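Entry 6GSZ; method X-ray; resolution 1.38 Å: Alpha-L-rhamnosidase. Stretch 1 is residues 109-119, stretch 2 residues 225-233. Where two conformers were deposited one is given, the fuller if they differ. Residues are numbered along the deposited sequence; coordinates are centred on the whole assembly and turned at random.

Stretch 1 109-119: DDWHDAVVIAS
Stretch 2, residues 225-233: DTLGLLSLL

Leu-230, Leu-232 and Trp-111 cover the most surface in this contact, which buries 600 Å² over both stretches. Stretch 2 is extended from Gly-228 to Leu-233. Stretch 1 leaves a 3-10 segment at Trp-111, reverses in a type II' turn from Trp-111 to Ala-114, and is a strand by Ile-117. His-112 takes phi/psi 57/-131 in this turn, and Ala-114 N donates to Trp-111 O at 3.0 Å.

The strands run antiparallel, with 139° between their directions. A single bridge pairs Ile-117 with Leu-229, CA to CA 5.3 Å. Ile-117 N donates to Leu-229 O at 2.8 Å, and Leu-229 N donates to Ile-117 O at 2.9 Å. Val-116 CA lies 3.3 Å from Leu-229 O, and Gly-228 CA 3.2 Å from Ile-117 O, both as CA-H...O contacts. Further along, one water accepts from Ser-119 N and donates to Leu-227 O, each at 2.8 Å.

Leu-230 is t, p (178°, 64°). Its CD2 sits over one face of the Trp-111 six-membered ring, 3.9 Å from the centroid. Its CD1 reaches Ala-114 CB at 4.0 Å, and its CB meets Val-116 CG2 at 4.1 Å, with Val-116 in t. Trp-111 has chi1 -72° and chi2 86°, which brings the six-membered part of its flat indole ring to both leucines.

Leu-232, also t, p, points toward stretch 1. Its CB is 4.1 Å from Trp-111 CE3, and its CD2 packs 3.7 Å from Trp-111 O. Ala-114 is small enough to sit close, its CB 4.2 Å from Leu-232 CB and 3.4 Å from Ser-231 O.

Beside the bridge, Ile-117 (p, t) places CG1 4.1 Å from Leu-229 CB. Gly-228 suits its place: an ideal CB there would clash with Val-116 CG1 at 3.0 Å.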

# COMPACT_ATOMS: atom_id res chain seq x y z
N ASP A 109 5.49 -1.29 -31.01
CA ASP A 109 6.21 -0.55 -32.05
C ASP A 109 6.86 0.71 -31.45
O ASP A 109 7.86 1.18 -31.96
CB ASP A 109 5.30 -0.20 -33.22
CG ASP A 109 5.08 -1.37 -34.19
OD1 ASP A 109 5.79 -2.41 -34.07
OD2 ASP A 109 4.22 -1.23 -35.05
N ASP A 110 6.24 1.29 -30.42
CA ASP A 110 6.76 2.52 -29.83
C ASP A 110 8.12 2.30 -29.14
O ASP A 110 8.80 3.26 -28.83
CB ASP A 110 5.76 3.12 -28.83
CG ASP A 110 4.55 3.78 -29.47
OD1 ASP A 110 4.67 4.31 -30.61
OD2 ASP A 110 3.50 3.74 -28.82
N TRP A 111 8.48 1.04 -28.88
CA TRP A 111 9.81 0.69 -28.32
C TRP A 111 10.91 0.66 -29.38
O TRP A 111 12.07 0.45 -29.02
CB TRP A 111 9.74 -0.65 -27.56
CG TRP A 111 9.01 -0.58 -26.26
CD1 TRP A 111 7.67 -0.69 -26.02
CD2 TRP A 111 9.62 -0.24 -25.00
NE1 TRP A 111 7.43 -0.52 -24.69
CE2 TRP A 111 8.58 -0.19 -24.04
CE3 TRP A 111 10.95 0.02 -24.62
CZ2 TRP A 111 8.85 0.06 -22.70
CZ3 TRP A 111 11.19 0.29 -23.29
CH2 TRP A 111 10.14 0.35 -22.36
N HIS A 112 10.55 0.85 -30.66
CA HIS A 112 11.51 0.92 -31.73
C HIS A 112 12.34 -0.38 -31.70
O HIS A 112 11.79 -1.50 -31.60
CB HIS A 112 12.23 2.28 -31.65
CG HIS A 112 11.36 3.41 -32.12
ND1 HIS A 112 11.56 4.04 -33.33
CD2 HIS A 112 10.28 4.03 -31.56
CE1 HIS A 112 10.63 4.97 -33.51
NE2 HIS A 112 9.82 4.97 -32.45
N ASP A 113 13.63 -0.29 -31.73
CA ASP A 113 14.37 -1.58 -31.85
C ASP A 113 14.86 -2.06 -30.47
O ASP A 113 15.70 -2.93 -30.38
CB ASP A 113 15.49 -1.52 -32.89
CG ASP A 113 16.42 -0.32 -32.79
OD1 ASP A 113 15.99 0.70 -32.22
OD2 ASP A 113 17.57 -0.42 -33.32
N ALA A 114 14.33 -1.53 -29.40
CA ALA A 114 14.77 -1.94 -28.05
C ALA A 114 14.32 -3.37 -27.80
O ALA A 114 13.16 -3.74 -28.07
CB ALA A 114 14.27 -1.01 -27.01
N VAL A 115 15.27 -4.17 -27.32
CA VAL A 115 15.00 -5.56 -26.94
C VAL A 115 15.57 -5.83 -25.54
O VAL A 115 16.42 -5.09 -25.01
CB VAL A 115 15.58 -6.57 -27.95
CG1 VAL A 115 14.98 -6.35 -29.33
CG2 VAL A 115 17.10 -6.54 -27.99
N VAL A 116 15.05 -6.88 -24.91
CA VAL A 116 15.60 -7.30 -23.63
C VAL A 116 16.99 -7.89 -23.87
O VAL A 116 17.11 -8.79 -24.71
CB VAL A 116 14.69 -8.30 -22.90
CG1 VAL A 116 15.32 -8.78 -21.60
CG2 VAL A 116 13.31 -7.72 -22.64
N ILE A 117 17.98 -7.40 -23.11
CA ILE A 117 19.31 -7.96 -23.22
C ILE A 117 19.74 -8.58 -21.91
O ILE A 117 19.31 -8.21 -20.83
CB ILE A 117 20.31 -6.91 -23.70
CG1 ILE A 117 20.44 -5.76 -22.71
CG2 ILE A 117 19.96 -6.48 -25.11
CD1 ILE A 117 21.54 -4.78 -23.07
N ALA A 118 20.70 -9.51 -22.06
CA ALA A 118 21.34 -10.20 -21.01
C ALA A 118 22.84 -10.27 -21.28
O ALA A 118 23.28 -10.19 -22.43
CB ALA A 118 20.77 -11.59 -20.86
N SER A 119 23.60 -10.50 -20.20
CA SER A 119 25.05 -10.71 -20.33
C SER A 119 25.40 -12.02 -21.03
O SER A 119 24.75 -13.04 -20.86
CB SER A 119 25.68 -10.68 -18.95
OG SER A 119 27.08 -10.82 -19.02
N ASP A 225 15.16 -17.10 -15.35
CA ASP A 225 16.37 -17.50 -14.64
C ASP A 225 17.55 -16.62 -15.01
O ASP A 225 18.69 -16.97 -14.61
CB ASP A 225 16.72 -18.96 -14.90
CG ASP A 225 17.12 -19.32 -16.31
OD1 ASP A 225 17.13 -18.45 -17.19
OD2 ASP A 225 17.52 -20.48 -16.48
N THR A 226 17.34 -15.54 -15.76
CA THR A 226 18.42 -14.73 -16.34
C THR A 226 18.13 -13.23 -16.13
O THR A 226 17.02 -12.76 -16.43
CB THR A 226 18.64 -15.07 -17.81
OG1 THR A 226 18.94 -16.46 -17.93
CG2 THR A 226 19.80 -14.27 -18.40
N LEU A 227 19.07 -12.46 -15.55
CA LEU A 227 18.88 -11.03 -15.40
C LEU A 227 18.82 -10.36 -16.78
O LEU A 227 19.60 -10.66 -17.66
CB LEU A 227 20.03 -10.41 -14.61
CG LEU A 227 20.24 -10.97 -13.22
CD1 LEU A 227 21.38 -10.28 -12.49
CD2 LEU A 227 19.00 -10.90 -12.40
N GLY A 228 17.84 -9.47 -16.97
CA GLY A 228 17.61 -8.82 -18.24
C GLY A 228 17.28 -7.34 -18.11
O GLY A 228 16.73 -6.93 -17.09
N LEU A 229 17.60 -6.58 -19.15
CA LEU A 229 17.38 -5.13 -19.18
C LEU A 229 16.64 -4.78 -20.48
O LEU A 229 17.01 -5.22 -21.56
CB LEU A 229 18.74 -4.42 -19.22
CG LEU A 229 18.71 -2.91 -19.44
CD1 LEU A 229 18.00 -2.20 -18.31
CD2 LEU A 229 20.09 -2.37 -19.67
N LEU A 230 15.59 -3.95 -20.38
CA LEU A 230 14.98 -3.32 -21.55
C LEU A 230 15.08 -1.81 -21.35
O LEU A 230 14.58 -1.29 -20.33
CB LEU A 230 13.51 -3.75 -21.65
CG LEU A 230 12.73 -3.12 -22.82
CD1 LEU A 230 13.30 -3.58 -24.17
CD2 LEU A 230 11.24 -3.45 -22.71
N SER A 231 15.58 -1.08 -22.36
CA SER A 231 15.85 0.35 -22.22
C SER A 231 15.67 1.03 -23.59
O SER A 231 16.17 0.51 -24.57
CB SER A 231 17.24 0.56 -21.65
OG SER A 231 17.56 1.93 -21.42
N LEU A 232 15.04 2.19 -23.62
CA LEU A 232 15.05 3.03 -24.80
C LEU A 232 15.26 4.47 -24.34
O LEU A 232 14.43 5.00 -23.57
CB LEU A 232 13.73 2.90 -25.57
CG LEU A 232 13.67 3.72 -26.86
CD1 LEU A 232 14.71 3.21 -27.86
CD2 LEU A 232 12.23 3.75 -27.42
N LEU A 233 16.31 5.11 -24.85
CA LEU A 233 16.56 6.53 -24.68
C LEU A 233 16.11 7.24 -25.95
O LEU A 233 16.48 6.84 -27.05
CB LEU A 233 18.04 6.78 -24.43
CG LEU A 233 18.40 8.24 -24.17
CD1 LEU A 233 18.00 8.64 -22.78
CD2 LEU A 233 19.89 8.47 -24.36
O HOH W 1 22.39 -10.89 -17.69